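Local coordinates for SusD homolog (Bacteroides thetaiotaomicron VPI-5482, PDB 3FDH), which probably binds glycans at the outer membrane for uptake, as a lipoprotein of the SusD/RagB family, at residues F23-V28 and A178-Q183; A112-A117 and S163-A168; N119-A124 and E156-I161. All blocks are in the same frame, centred on the assembly; numbering follows the deposited sequence.

Interaction 1: F23-V28 and A178-Q183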
loop_
_atom_site.group_PDB
_atom_site.type_symbol
_atom_site.label_atom_id
_atom_site.label_comp_id
_atom_site.label_asym_id
_atom_site.label_seq_id
_atom_site.Cartn_x
_atom_site.Cartn_y
_atom_site.Cartn_z
ATOM N N PHE A 23 11.822 -8.681 -21.046
ATOM C CA PHE A 23 12.923 -8.397 -20.121
ATOM C C PHE A 23 12.688 -7.063 -19.407
ATOM O O PHE A 23 13.045 -6.860 -18.228
ATOM C CB PHE A 23 14.268 -8.439 -20.852
ATOM C CG PHE A 23 14.551 -9.781 -21.490
ATOM C CD1 PHE A 23 14.485 -10.935 -20.730
ATOM C CD2 PHE A 23 14.836 -9.891 -22.854
ATOM C CE1 PHE A 23 14.728 -12.179 -21.324
ATOM C CE2 PHE A 23 15.084 -11.114 -23.423
ATOM C CZ PHE A 23 15.022 -12.251 -22.669
ATOM N N ILE A 24 12.052 -6.151 -20.117
ATOM C CA ILE A 24 11.757 -4.851 -19.524
ATOM C C ILE A 24 10.680 -5.074 -18.456
ATOM O O ILE A 24 10.724 -4.507 -17.355
ATOM C CB ILE A 24 11.269 -3.806 -20.558
ATOM C CG1 ILE A 24 12.284 -3.630 -21.697
ATOM C CG2 ILE A 24 11.025 -2.458 -19.864
ATOM C CD1 ILE A 24 11.777 -2.771 -22.859
ATOM N N LEU A 25 9.734 -5.944 -18.777
ATOM C CA LEU A 25 8.609 -6.184 -17.867
ATOM C C LEU A 25 9.106 -6.757 -16.559
ATOM O O LEU A 25 8.574 -6.477 -15.488
ATOM C CB LEU A 25 7.582 -7.132 -18.491
ATOM C CG LEU A 25 6.301 -7.373 -17.713
ATOM C CD1 LEU A 25 5.499 -6.010 -17.665
ATOM C CD2 LEU A 25 5.496 -8.549 -18.287
ATOM N N ALA A 26 10.115 -7.597 -16.646
ATOM C CA ALA A 26 10.656 -8.249 -15.424
ATOM C C ALA A 26 11.100 -7.144 -14.474
ATOM O O ALA A 26 10.848 -7.166 -13.261
ATOM C CB ALA A 26 11.843 -9.167 -15.761
ATOM N N ASP A 27 11.715 -6.138 -15.070
ATOM C CA ASP A 27 12.252 -5.011 -14.303
ATOM C C ASP A 27 11.147 -4.116 -13.778
ATOM O O ASP A 27 11.201 -3.620 -12.657
ATOM C CB ASP A 27 13.179 -4.159 -15.166
ATOM C CG ASP A 27 13.925 -3.129 -14.361
ATOM O OD1 ASP A 27 14.970 -3.465 -13.748
ATOM O OD2 ASP A 27 13.487 -1.963 -14.370
ATOM N N VAL A 28 10.132 -3.908 -14.605
ATOM C CA VAL A 28 9.007 -3.030 -14.256
ATOM C C VAL A 28 8.253 -3.624 -13.064
ATOM O O VAL A 28 7.895 -2.942 -12.115
ATOM C CB VAL A 28 8.074 -2.776 -15.513
ATOM C CG1 VAL A 28 6.689 -2.270 -15.136
ATOM C CG2 VAL A 28 8.776 -1.838 -16.549
ATOM N N ALA A 178 6.207 -14.281 -27.976
ATOM C CA ALA A 178 7.310 -14.695 -27.102
ATOM C C ALA A 178 6.779 -14.957 -25.702
ATOM O O ALA A 178 6.074 -14.150 -25.144
ATOM C CB ALA A 178 8.396 -13.639 -27.067
ATOM N N ASP A 179 7.153 -16.096 -25.150
ATOM C CA ASP A 179 6.726 -16.530 -23.806
ATOM C C ASP A 179 7.319 -15.677 -22.684
ATOM O O ASP A 179 8.532 -15.655 -22.455
ATOM C CB ASP A 179 7.082 -18.008 -23.595
ATOM C CG ASP A 179 6.440 -18.585 -22.352
ATOM O OD1 ASP A 179 5.640 -17.866 -21.702
ATOM O OD2 ASP A 179 6.737 -19.764 -22.043
ATOM N N VAL A 180 6.418 -15.018 -21.966
ATOM C CA VAL A 180 6.770 -14.051 -20.933
ATOM C C VAL A 180 6.844 -14.683 -19.540
ATOM O O VAL A 180 7.219 -14.043 -18.554
ATOM C CB VAL A 180 5.715 -12.911 -20.865
ATOM C CG1 VAL A 180 4.417 -13.442 -20.209
ATOM C CG2 VAL A 180 6.279 -11.714 -20.088
ATOM N N THR A 181 6.522 -15.958 -19.507
ATOM C CA THR A 181 6.381 -16.682 -18.247
ATOM C C THR A 181 7.451 -16.409 -17.202
ATOM O O THR A 181 7.146 -16.082 -16.067
ATOM C CB THR A 181 6.287 -18.217 -18.447
ATOM O OG1 THR A 181 5.123 -18.517 -19.221
ATOM C CG2 THR A 181 6.165 -18.926 -17.107
ATOM N N GLU A 182 8.706 -16.564 -17.592
ATOM C CA GLU A 182 9.812 -16.479 -16.618
ATOM C C GLU A 182 10.113 -15.054 -16.180
ATOM O O GLU A 182 10.749 -14.825 -15.141
ATOM C CB GLU A 182 11.068 -17.176 -17.170
ATOM C CG GLU A 182 10.868 -18.689 -17.429
ATOM C CD GLU A 182 10.462 -19.489 -16.182
ATOM O OE1 GLU A 182 10.787 -19.064 -15.043
ATOM O OE2 GLU A 182 9.838 -20.573 -16.354
ATOM N N GLN A 183 9.588 -14.103 -16.947
ATOM C CA GLN A 183 9.790 -12.667 -16.675
ATOM C C GLN A 183 8.634 -12.067 -15.882
ATOM O O GLN A 183 8.749 -11.016 -15.260
ATOM C CB GLN A 183 9.972 -11.889 -17.975
ATOM C CG GLN A 183 11.319 -12.114 -18.671
ATOM C CD GLN A 183 11.432 -13.448 -19.313
ATOM O OE1 GLN A 183 10.618 -13.794 -20.164
ATOM N NE2 GLN A 183 12.479 -14.209 -18.950
#

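Interaction 2: A112-A117 and S163-A168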
loop_
_atom_site.group_PDB
_atom_site.type_symbol
_atom_site.label_atom_id
_atom_site.label_comp_id
_atom_site.label_asym_id
_atom_site.label_seq_id
_atom_site.Cartn_x
_atom_site.Cartn_y
_atom_site.Cartn_z
ATOM N N ALA A 112 1.957 -4.782 -19.141
ATOM C CA ALA A 112 2.653 -3.488 -19.093
ATOM C C ALA A 112 1.668 -2.346 -18.901
ATOM O O ALA A 112 1.968 -1.367 -18.220
ATOM C CB ALA A 112 3.501 -3.260 -20.358
ATOM N N GLU A 113 0.480 -2.497 -19.471
ATOM C CA GLU A 113 -0.567 -1.462 -19.378
ATOM C C GLU A 113 -1.073 -1.392 -17.946
ATOM O O GLU A 113 -1.302 -0.313 -17.394
ATOM C CB GLU A 113 -1.703 -1.723 -20.379
ATOM C CG GLU A 113 -1.293 -1.289 -21.785
ATOM C CD GLU A 113 -2.145 -1.845 -22.927
ATOM O OE1 GLU A 113 -2.802 -2.884 -22.743
ATOM O OE2 GLU A 113 -2.101 -1.256 -24.038
ATOM N N VAL A 114 -1.160 -2.551 -17.327
ATOM C CA VAL A 114 -1.547 -2.634 -15.920
ATOM C C VAL A 114 -0.453 -1.972 -15.040
ATOM O O VAL A 114 -0.729 -1.230 -14.096
ATOM C CB VAL A 114 -1.808 -4.102 -15.474
ATOM C CG1 VAL A 114 -1.985 -4.194 -13.905
ATOM C CG2 VAL A 114 -3.031 -4.673 -16.205
HETATM N N MSE A 115 0.805 -2.212 -15.370
HETATM C CA MSE A 115 1.866 -1.618 -14.548
HETATM C C MSE A 115 1.916 -0.129 -14.776
HETATM O O MSE A 115 2.294 0.627 -13.883
HETATM C CB MSE A 115 3.244 -2.214 -14.831
HETATM C CG MSE A 115 3.402 -3.677 -14.481
HETATM SE SE MSE A 115 3.560 -3.811 -12.582
HETATM C CE MSE A 115 1.800 -4.285 -12.055
ATOM N N ALA A 116 1.527 0.289 -15.972
ATOM C CA ALA A 116 1.557 1.735 -16.308
ATOM C C ALA A 116 0.484 2.419 -15.448
ATOM O O ALA A 116 0.693 3.479 -14.874
ATOM C CB ALA A 116 1.304 1.972 -17.783
ATOM N N ALA A 117 -0.669 1.769 -15.382
ATOM C CA ALA A 117 -1.803 2.281 -14.631
ATOM C C ALA A 117 -1.419 2.393 -13.177
ATOM O O ALA A 117 -1.709 3.379 -12.505
ATOM C CB ALA A 117 -3.032 1.360 -14.787
ATOM N N SER A 163 -8.006 4.224 -18.569
ATOM C CA SER A 163 -7.809 3.948 -19.983
ATOM C C SER A 163 -6.782 2.845 -20.164
ATOM O O SER A 163 -6.959 1.924 -20.969
ATOM C CB SER A 163 -7.408 5.225 -20.702
ATOM O OG SER A 163 -7.159 4.982 -22.076
ATOM N N TYR A 164 -5.716 2.915 -19.389
ATOM C CA TYR A 164 -4.710 1.864 -19.412
ATOM C C TYR A 164 -5.299 0.520 -19.016
ATOM O O TYR A 164 -4.971 -0.522 -19.589
ATOM C CB TYR A 164 -3.504 2.169 -18.525
ATOM C CG TYR A 164 -2.420 2.996 -19.203
ATOM C CD1 TYR A 164 -1.946 2.665 -20.452
ATOM C CD2 TYR A 164 -1.819 4.062 -18.542
ATOM C CE1 TYR A 164 -0.946 3.411 -21.052
ATOM C CE2 TYR A 164 -0.809 4.810 -19.133
ATOM C CZ TYR A 164 -0.379 4.483 -20.379
ATOM O OH TYR A 164 0.621 5.239 -20.972
ATOM N N LEU A 165 -6.183 0.548 -18.029
ATOM C CA LEU A 165 -6.773 -0.689 -17.491
ATOM C C LEU A 165 -7.730 -1.268 -18.524
ATOM O O LEU A 165 -7.765 -2.474 -18.762
ATOM C CB LEU A 165 -7.474 -0.462 -16.140
ATOM C CG LEU A 165 -6.513 -0.189 -14.958
ATOM C CD1 LEU A 165 -7.259 0.148 -13.669
ATOM C CD2 LEU A 165 -5.556 -1.390 -14.771
ATOM N N ASP A 166 -8.447 -0.393 -19.200
ATOM C CA ASP A 166 -9.384 -0.869 -20.226
ATOM C C ASP A 166 -8.601 -1.491 -21.363
ATOM O O ASP A 166 -8.973 -2.535 -21.903
ATOM C CB ASP A 166 -10.295 0.244 -20.710
ATOM C CG ASP A 166 -11.344 0.621 -19.690
ATOM O OD1 ASP A 166 -11.674 -0.206 -18.802
ATOM O OD2 ASP A 166 -11.841 1.757 -19.799
ATOM N N ASP A 167 -7.487 -0.860 -21.706
ATOM C CA ASP A 167 -6.627 -1.369 -22.791
ATOM C C ASP A 167 -6.133 -2.737 -22.385
ATOM O O ASP A 167 -6.149 -3.692 -23.146
ATOM C CB ASP A 167 -5.410 -0.484 -23.013
ATOM C CG ASP A 167 -5.743 0.842 -23.669
ATOM O OD1 ASP A 167 -6.873 1.007 -24.163
ATOM O OD2 ASP A 167 -4.856 1.728 -23.690
ATOM N N ALA A 168 -5.656 -2.783 -21.154
ATOM C CA ALA A 168 -5.160 -4.027 -20.564
ATOM C C ALA A 168 -6.188 -5.160 -20.612
ATOM O O ALA A 168 -5.879 -6.311 -20.961
ATOM C CB ALA A 168 -4.722 -3.795 -19.110
HETATM O O HOH W 1 -2.108 1.328 -23.731
#

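Interaction 3: N119-A124 and E156-I161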
loop_
_atom_site.group_PDB
_atom_site.type_symbol
_atom_site.label_atom_id
_atom_site.label_comp_id
_atom_site.label_asym_id
_atom_site.label_seq_id
_atom_site.Cartn_x
_atom_site.Cartn_y
_atom_site.Cartn_z
ATOM N N ASN A 119 1.494 2.651 -11.749
ATOM C CA ASN A 119 2.487 3.692 -11.466
ATOM C C ASN A 119 1.920 5.086 -11.628
ATOM O O ASN A 119 2.269 6.006 -10.877
ATOM C CB ASN A 119 3.751 3.474 -12.279
ATOM C CG ASN A 119 4.576 2.328 -11.725
ATOM O OD1 ASN A 119 5.184 2.444 -10.658
ATOM N ND2 ASN A 119 4.562 1.203 -12.420
ATOM N N CYS A 120 0.995 5.232 -12.565
ATOM C CA CYS A 120 0.337 6.530 -12.728
ATOM C C CYS A 120 -0.450 6.854 -11.492
ATOM O O CYS A 120 -0.533 8.004 -11.056
ATOM C CB CYS A 120 -0.606 6.552 -13.930
ATOM S SG CYS A 120 0.265 6.650 -15.538
ATOM N N ALA A 121 -1.031 5.823 -10.923
ATOM C CA ALA A 121 -1.858 5.983 -9.712
ATOM C C ALA A 121 -0.997 6.406 -8.538
ATOM O O ALA A 121 -1.388 7.247 -7.721
ATOM C CB ALA A 121 -2.579 4.686 -9.391
ATOM N N LEU A 122 0.183 5.815 -8.435
ATOM C CA LEU A 122 1.098 6.187 -7.314
ATOM C C LEU A 122 1.443 7.656 -7.462
ATOM O O LEU A 122 1.491 8.432 -6.516
ATOM C CB LEU A 122 2.357 5.291 -7.285
ATOM C CG LEU A 122 2.161 3.840 -6.835
ATOM C CD1 LEU A 122 3.405 2.993 -7.146
ATOM C CD2 LEU A 122 1.793 3.760 -5.349
ATOM N N ILE A 123 1.629 8.062 -8.697
ATOM C CA ILE A 123 1.967 9.457 -8.945
ATOM C C ILE A 123 0.812 10.343 -8.493
ATOM O O ILE A 123 0.961 11.331 -7.748
ATOM C CB ILE A 123 2.244 9.743 -10.451
ATOM C CG1 ILE A 123 3.584 9.145 -10.896
ATOM C CG2 ILE A 123 2.315 11.233 -10.706
ATOM C CD1 ILE A 123 3.845 9.274 -12.394
ATOM N N ALA A 124 -0.347 10.001 -9.017
ATOM C CA ALA A 124 -1.537 10.809 -8.785
ATOM C C ALA A 124 -1.910 10.810 -7.323
ATOM O O ALA A 124 -2.233 11.827 -6.761
ATOM C CB ALA A 124 -2.720 10.344 -9.677
ATOM N N GLU A 156 -7.023 14.201 -14.765
ATOM C CA GLU A 156 -6.511 13.789 -16.064
ATOM C C GLU A 156 -5.680 12.527 -15.950
ATOM O O GLU A 156 -5.711 11.677 -16.822
ATOM C CB GLU A 156 -5.686 14.892 -16.722
ATOM C CG GLU A 156 -6.558 15.975 -17.268
ATOM C CD GLU A 156 -5.821 17.216 -17.691
ATOM O OE1 GLU A 156 -4.685 17.463 -17.230
ATOM O OE2 GLU A 156 -6.427 17.979 -18.456
ATOM N N ILE A 157 -4.959 12.401 -14.845
ATOM C CA ILE A 157 -4.091 11.234 -14.653
ATOM C C ILE A 157 -5.000 10.028 -14.465
ATOM O O ILE A 157 -4.787 8.960 -15.051
ATOM C CB ILE A 157 -3.084 11.414 -13.477
ATOM C CG1 ILE A 157 -2.108 12.567 -13.748
ATOM C CG2 ILE A 157 -2.298 10.054 -13.256
ATOM C CD1 ILE A 157 -1.195 12.923 -12.564
ATOM N N TYR A 158 -6.052 10.196 -13.672
ATOM C CA TYR A 158 -7.003 9.094 -13.426
ATOM C C TYR A 158 -7.719 8.636 -14.704
ATOM O O TYR A 158 -7.970 7.436 -14.899
ATOM C CB TYR A 158 -7.970 9.337 -12.260
ATOM C CG TYR A 158 -7.428 8.658 -10.997
ATOM C CD1 TYR A 158 -6.555 9.292 -10.150
ATOM C CD2 TYR A 158 -7.720 7.355 -10.737
ATOM C CE1 TYR A 158 -6.040 8.657 -9.047
ATOM C CE2 TYR A 158 -7.188 6.695 -9.658
ATOM C CZ TYR A 158 -6.354 7.356 -8.801
ATOM O OH TYR A 158 -5.859 6.692 -7.711
ATOM N N THR A 159 -7.998 9.573 -15.599
ATOM C CA THR A 159 -8.597 9.195 -16.861
ATOM C C THR A 159 -7.618 8.277 -17.603
ATOM O O THR A 159 -8.020 7.306 -18.216
ATOM C CB THR A 159 -8.916 10.407 -17.730
ATOM O OG1 THR A 159 -9.952 11.163 -17.087
ATOM C CG2 THR A 159 -9.396 9.957 -19.110
ATOM N N GLN A 160 -6.330 8.586 -17.498
ATOM C CA GLN A 160 -5.280 7.812 -18.174
ATOM C C GLN A 160 -5.132 6.460 -17.531
ATOM O O GLN A 160 -4.926 5.445 -18.182
ATOM C CB GLN A 160 -3.940 8.546 -18.176
ATOM C CG GLN A 160 -3.973 9.821 -18.978
ATOM C CD GLN A 160 -2.711 10.676 -18.818
ATOM O OE1 GLN A 160 -1.631 10.334 -19.320
ATOM N NE2 GLN A 160 -2.874 11.841 -18.195
ATOM N N ILE A 161 -5.326 6.449 -16.232
ATOM C CA ILE A 161 -5.226 5.217 -15.455
ATOM C C ILE A 161 -6.298 4.219 -15.882
ATOM O O ILE A 161 -6.025 3.038 -16.194
ATOM C CB ILE A 161 -5.338 5.507 -13.953
ATOM C CG1 ILE A 161 -4.077 6.238 -13.495
ATOM C CG2 ILE A 161 -5.539 4.242 -13.162
ATOM C CD1 ILE A 161 -4.172 6.882 -12.103
#

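Interaction 1: F23-V28 and A178-Q183
Gln-183 puts CG anti to its carbonyl carbon (chi1 -73°) and bends at chi2 (73°), bringing CD to 4.1 Å from Phe-23 CE1; Gln-183 NE2 is nearest, 3.8 Å from that CE1. Phe-23 too has CG anti to its carbonyl carbon, and although its CB points away from the loop, the CE1 corner of the ring approaches Gln-183. Ring and amide planes are 64° apart and the nitrogen comes in obliquely, so this is van der Waals contact, not a stack. One helical turn on, Ala-26 fits against the backbone of Gln-183: its CA gives a CA-H...O contact to Gln-183 O at 3.4 Å, and its CB rests 4.0 Å from Gln-183 CB. Leu-25 adds an apolar touch, CD2 to Val-180 CG2 at 3.7 Å. The loop carries an Asx turn, Thr-181 N to Asp-179 OD1, with Thr-181 OG1 a second donor to the same oxygen. Phe-23 is exposed, Leu-25 and Val-180 buried. The contact lays the connection between helices 154-171 and 191-208 on the N-terminal part of helix 21-37; beneath it, Met-111 of helix 106-127 touches both Leu-25 and Val-180, and Ile-92 of helix 76-95 packs on Leu-25.

Interaction 2: A112-A117 and S163-A168
The ring of Tyr-164 carries the CB of Ala-116 over the centre of one face, a CH-pi contact 3.8 Å from the centroid and 11° off the ring normal, while a water sits in plane at the ring edge. That water donates to Glu-113 OE2 (2.6 Å) and to Asp-167 OD2, bridging two carboxylates whose planes are 45° apart. OE2 and OD2 themselves are 4.1 Å apart, and the like charges would probably raise the proton affinity of one group. Glu-113 OE1 is held by Asn-171, and Tyr-164 OH by Arg-90 of helix 76-95. The two segments are neighbouring antiparallel helices, their axes 8.1 Å apart at closest approach with a crossing angle of -164°, as in the helical hairpins of the TPR-like part of SusD proteins. Small residues are consistent with this closeness: Ala-168 CB meets Val-114 CG2 at 3.5 Å, tighter than usual, and Ala-117 CB nestles against Leu-165 CD2 at 3.7 Å. An alanine in place of Glu-113 would probably leave the water and Asn-171 ND2 without this carboxylate partner and open a gap beside Asp-167 CB. Trp-194 and Phe-197 of helix 191-208 pack on Val-114.

Interaction 3: N119-A124 and E156-I161
Cys-120 and Ala-124 face Ile-161 and Ile-157 across two antiparallel helices whose axes approach to 9.3 Å with a crossing angle of -163°, the CA atoms of Cys-120 and Ile-161 lying 6.3 Å apart. Ile-161 reaches across with its longer branch. Its CG1, anti to its own carbonyl carbon (chi1 -70°), comes up against Cys-120 CB at 3.5 Å, and its CD1 goes further, onto the backbone of the facing helix: it is 3.4 Å from Ala-121 CA, closer than usual van der Waals contact. The same methyl also lies over the centre of one face of the Tyr-158 ring, 3.7 Å above its plane, so the one methyl touches both the Tyr-158 ring and Ala-121. Ile-157 relies mainly on its CG2 methyl. Anti to the backbone N, CG2 touches Cys-120 O and Ala-124 CB, the latter at 3.6 Å, and also meets Cys-120 CB, while Ile-157 CD1 makes a looser contact with Ile-123 CG2.

The two helices, consecutive in the chain, pack antiparallel in the helical part of this SusD-like fold, which is related to TPR proteins, with small residues on helix 106-127 receiving branched and aromatic ones from helix 154-171. Tyr-158 marks one border: its CE1 lies 3.8 Å from Ala-124 CB, which approaches the ring obliquely. Its hydroxyl is hydrogen-bonded to Asp-125, the residue directly after Ala-124, tying the ring back to helix 106-127 by a polar bond as well as by packing. Cys-132, in a loop, packs on Cys-120 and Ile-157, while Tyr-205 of helix 191-208 covers Ala-121 and Ile-161.

In the fold
Interactions 2 and 3 are successive levels of one helix pair, 106-127 with 154-171, their centres about 10 Å apart. They join directly where Ala-117 CB packs 3.7 Å from Ile-161 O, and Tyr-164 CE2 lies 4.2 Å from Cys-120 SG. Interaction 1 continues the packing to helix 21-37: Val-28 CG1 comes within 3.5 Å of Met-115 CB, although the centres of interactions 1 and 2 are about 16 Å apart. Interactions 1 and 3 do not touch, their nearest atoms being about 5 Å apart. Along the chain the contacts are nested, interaction 3 inside the loop closed by interaction 2, and both inside that closed by interaction 1.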